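Local coordinates for protein metallo-beta-lactamase 1 (Acinetobacter baumannii, PDB 5MMD) that probably hydrolyses beta-lactam antibiotics to substituted beta-amino acids with zinc as cofactor, as a class B metallo-beta-lactamase of the periplasm, at residues A[47-52]-A[75-80]. Numbering follows the deposited sequence.
With ZN (zinc ion), chain E.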
ATOM      1  N   ILE A  47      -9.033   5.211  -2.267  1.00 12.11           N
ATOM      2  CA  ILE A  47      -8.502   3.899  -1.852  1.00 11.24           C
ATOM      3  C   ILE A  47      -7.001   3.804  -2.047  1.00 11.61           C
ATOM      4  O   ILE A  47      -6.489   4.034  -3.157  1.00 11.98           O
ATOM      5  CB  ILE A  47      -9.142   2.781  -2.621  1.00 11.60           C
ATOM      6  CG1 ILE A  47     -10.616   2.751  -2.336  1.00 12.45           C
ATOM      7  CG2 ILE A  47      -8.543   1.423  -2.217  1.00  9.89           C
ATOM      8  CD1 ILE A  47     -11.425   2.022  -3.382  1.00 12.94           C
ATOM      9  N   ILE A  48      -6.293   3.510  -0.968  1.00 10.37           N
ATOM     10  CA  ILE A  48      -4.868   3.179  -1.031  1.00 10.65           C
ATOM     11  C   ILE A  48      -4.696   1.647  -0.936  1.00  9.58           C
ATOM     12  O   ILE A  48      -4.821   1.056   0.138  1.00  9.79           O
ATOM     13  CB  ILE A  48      -4.060   3.863   0.068  1.00 11.04           C
ATOM     14  CG1 ILE A  48      -4.240   5.387  -0.007  1.00 12.61           C
ATOM     15  CG2 ILE A  48      -2.581   3.456  -0.039  1.00 10.50           C
ATOM     16  CD1 ILE A  48      -3.496   6.168   1.138  1.00 12.83           C
ATOM     17  N   ASP A  49      -4.417   1.083  -2.110  1.00 10.07           N
ATOM     18  CA  ASP A  49      -4.262  -0.361  -2.416  1.00 10.39           C
ATOM     19  C   ASP A  49      -5.599  -1.071  -2.427  1.00 10.78           C
ATOM     20  O   ASP A  49      -6.438  -0.857  -1.548  1.00 10.65           O
ATOM     21  CB  ASP A  49      -3.275  -1.019  -1.460  1.00 10.13           C
ATOM     22  CG  ASP A  49      -1.858  -0.700  -1.838  1.00 11.12           C
ATOM     23  OD1 ASP A  49      -1.689  -0.250  -2.981  1.00 11.82           O
ATOM     24  OD2 ASP A  49      -0.938  -0.847  -1.019  1.00 12.22           O
ATOM     25  N   THR A  50      -5.839  -1.856  -3.482  1.00  9.60           N
ATOM     26  CA  THR A  50      -7.062  -2.607  -3.528  1.00 10.67           C
ATOM     27  C   THR A  50      -6.981  -3.778  -2.550  1.00 10.06           C
ATOM     28  O   THR A  50      -5.912  -4.168  -2.112  1.00 10.06           O
ATOM     29  CB  THR A  50      -7.375  -3.178  -4.931  1.00 12.21           C
ATOM     30  OG1 THR A  50      -6.527  -4.323  -5.176  1.00 11.99           O
ATOM     31  CG2 THR A  50      -7.172  -2.144  -6.031  1.00 12.83           C
ATOM     32  N   PRO A  51      -8.133  -4.309  -2.185  1.00  9.81           N
ATOM     33  CA  PRO A  51      -8.165  -5.601  -1.487  1.00 11.12           C
ATOM     34  C   PRO A  51      -7.600  -6.715  -2.388  1.00 10.89           C
ATOM     35  O   PRO A  51      -7.384  -6.500  -3.578  1.00 10.11           O
ATOM     36  CB  PRO A  51      -9.658  -5.788  -1.190  1.00 12.18           C
ATOM     37  CG  PRO A  51     -10.161  -4.397  -0.972  1.00 12.43           C
ATOM     38  CD  PRO A  51      -9.414  -3.598  -2.072  1.00 10.30           C
ATOM     39  N   TRP A  52      -7.380  -7.889  -1.814  1.00 11.31           N
ATOM     40  CA  TRP A  52      -6.772  -9.019  -2.484  1.00 12.46           C
ATOM     41  C   TRP A  52      -7.700  -9.788  -3.404  1.00 13.31           C
ATOM     42  O   TRP A  52      -7.337 -10.868  -3.850  1.00 14.49           O
ATOM     43  CB  TRP A  52      -6.240 -10.009  -1.443  1.00 12.67           C
ATOM     44  CG  TRP A  52      -4.968 -10.701  -1.768  1.00 10.97           C
ATOM     45  CD1 TRP A  52      -4.502 -11.081  -2.992  1.00 11.96           C
ATOM     46  CD2 TRP A  52      -3.985 -11.121  -0.818  1.00 11.97           C
ATOM     47  NE1 TRP A  52      -3.287 -11.723  -2.864  1.00 12.08           N
ATOM     48  CE2 TRP A  52      -2.937 -11.743  -1.538  1.00 12.19           C
ATOM     49  CE3 TRP A  52      -3.894 -11.033   0.575  1.00 10.63           C
ATOM     50  CZ2 TRP A  52      -1.806 -12.290  -0.907  1.00 11.93           C
ATOM     51  CZ3 TRP A  52      -2.772 -11.541   1.200  1.00 11.26           C
ATOM     52  CH2 TRP A  52      -1.727 -12.163   0.453  1.00 12.13           C
ATOM     53  N   ILE A  75      -5.155   4.158  -5.680  1.00 12.05           N
ATOM     54  CA  ILE A  75      -3.767   4.039  -6.031  1.00 12.18           C
ATOM     55  C   ILE A  75      -3.226   2.664  -5.554  1.00 11.22           C
ATOM     56  O   ILE A  75      -3.555   2.214  -4.448  1.00 10.07           O
ATOM     57  CB  ILE A  75      -2.927   5.192  -5.440  1.00 13.23           C
ATOM     58  CG1 ILE A  75      -1.454   4.950  -5.792  1.00 14.54           C
ATOM     59  CG2 ILE A  75      -3.145   5.307  -3.957  1.00 13.22           C
ATOM     60  CD1 ILE A  75      -0.689   6.140  -6.039  1.00 16.94           C
ATOM     61  N   SER A  76      -2.418   2.000  -6.391  1.00 10.97           N
ATOM     62  CA  SER A  76      -1.766   0.744  -5.974  1.00 10.06           C
ATOM     63  C   SER A  76      -0.268   0.994  -5.805  1.00 11.04           C
ATOM     64  O   SER A  76       0.357   1.623  -6.654  1.00 11.96           O
ATOM     65  CB  SER A  76      -2.018  -0.389  -6.953  1.00 10.54           C
ATOM     66  OG  SER A  76      -3.385  -0.681  -7.046  1.00 10.11           O
ATOM     67  N   THR A  77       0.294   0.521  -4.693  1.00 10.89           N
ATOM     68  CA  THR A  77       1.625   0.966  -4.287  1.00 11.84           C
ATOM     69  C   THR A  77       2.740   0.022  -4.730  1.00 12.83           C
ATOM     70  O   THR A  77       3.917   0.358  -4.605  1.00 13.33           O
ATOM     71  CB  THR A  77       1.689   1.181  -2.743  1.00 12.76           C
ATOM     72  OG1 THR A  77       1.437  -0.057  -2.054  1.00 12.08           O
ATOM     73  CG2 THR A  77       0.655   2.186  -2.318  1.00 12.36           C
ATOM     74  N   HIS A  78       2.381  -1.159  -5.233  1.00 12.55           N
ATOM     75  CA  HIS A  78       3.300  -1.882  -6.136  1.00 13.17           C
ATOM     76  C   HIS A  78       2.481  -2.905  -6.899  1.00 12.62           C
ATOM     77  O   HIS A  78       1.259  -2.997  -6.693  1.00 11.39           O
ATOM     78  CB  HIS A  78       4.487  -2.528  -5.394  1.00 13.80           C
ATOM     79  CG  HIS A  78       4.127  -3.599  -4.408  1.00 13.18           C
ATOM     80  ND1 HIS A  78       3.525  -3.342  -3.190  1.00 11.42           N
ATOM     81  CD2 HIS A  78       4.399  -4.940  -4.416  1.00 14.20           C
ATOM     82  CE1 HIS A  78       3.383  -4.475  -2.527  1.00 12.26           C
ATOM     83  NE2 HIS A  78       3.920  -5.452  -3.239  1.00 13.77           N
ATOM     84  N   SER A  79       3.146  -3.695  -7.747  1.00 12.19           N
ATOM     85  CA  SER A  79       2.425  -4.534  -8.695  1.00 13.09           C
ATOM     86  C   SER A  79       1.765  -5.806  -8.122  1.00 12.40           C
ATOM     87  O   SER A  79       0.841  -6.336  -8.752  1.00 13.35           O
ATOM     88  CB  SER A  79       3.371  -4.959  -9.840  1.00 14.47           C
ATOM     89  OG  SER A  79       4.364  -5.839  -9.365  1.00 14.14           O
ATOM     90  N   HIS A  80       2.200  -6.277  -6.947  1.00 12.20           N
ATOM     91  CA  HIS A  80       1.727  -7.583  -6.429  1.00 12.94           C
ATOM     92  C   HIS A  80       0.209  -7.638  -6.241  1.00 12.08           C
ATOM     93  O   HIS A  80      -0.465  -6.629  -5.976  1.00 10.75           O
ATOM     94  CB  HIS A  80       2.438  -7.954  -5.136  1.00 11.74           C
ATOM     95  CG  HIS A  80       3.875  -8.336  -5.333  1.00 12.63           C
ATOM     96  ND1 HIS A  80       4.803  -8.318  -4.315  1.00 12.77           N
ATOM     97  CD2 HIS A  80       4.531  -8.758  -6.441  1.00 14.12           C
ATOM     98  CE1 HIS A  80       5.969  -8.723  -4.787  1.00 13.65           C
ATOM     99  NE2 HIS A  80       5.833  -8.979  -6.077  1.00 14.27           N
TER
HETATM  100 ZN    ZN E 403       4.444  -7.408  -2.544  1.00 14.39          ZN
HETATM  101  O   HOH W   1       3.256  -8.262  -1.488  1.00 15.13           O
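I48 and I75 form the last parallel bridge between neighbouring strands 44-48 and 70-75, a buried contact joining the two strands of a beta-alpha-beta crossover, connected by helix 54-66, in the alpha-beta/beta-alpha fold of metallo-beta-lactamases. Two backbone bonds flank the bridge: I75 N to I47 O at 2.9 Å, and D49 N to I75 O at 2.7 Å. The two isoleucine side chains lie side by side on one face of the sheet, I48 CG1 meeting I75 CG2 at 4.1 Å.

Past the strand ends, the carboxylate of D49 takes over from the backbone, and the D49 and T77 side chains cross at about a right angle. Both carboxylate oxygens accept through their syn lone pairs. T77 N reaches D49 OD1 at 2.7 Å, with a bent N-H...O angle of 140°. T77 chi1 of 62° puts OG1 2.7 Å from D49 OD2, while CG2 sits 3.4 Å from D49 OD1. Y156 OH gives OD2 a second hydrogen bond.

The two bonds hold T77, the residue immediately before the HxHxD motif, so D49 reaches the zinc site only through the backbone. H140 and a water complete that site. H78 binds the zinc through NE2 at 2.1 Å, whereas H80 uses ND1, 2.0 Å from the metal.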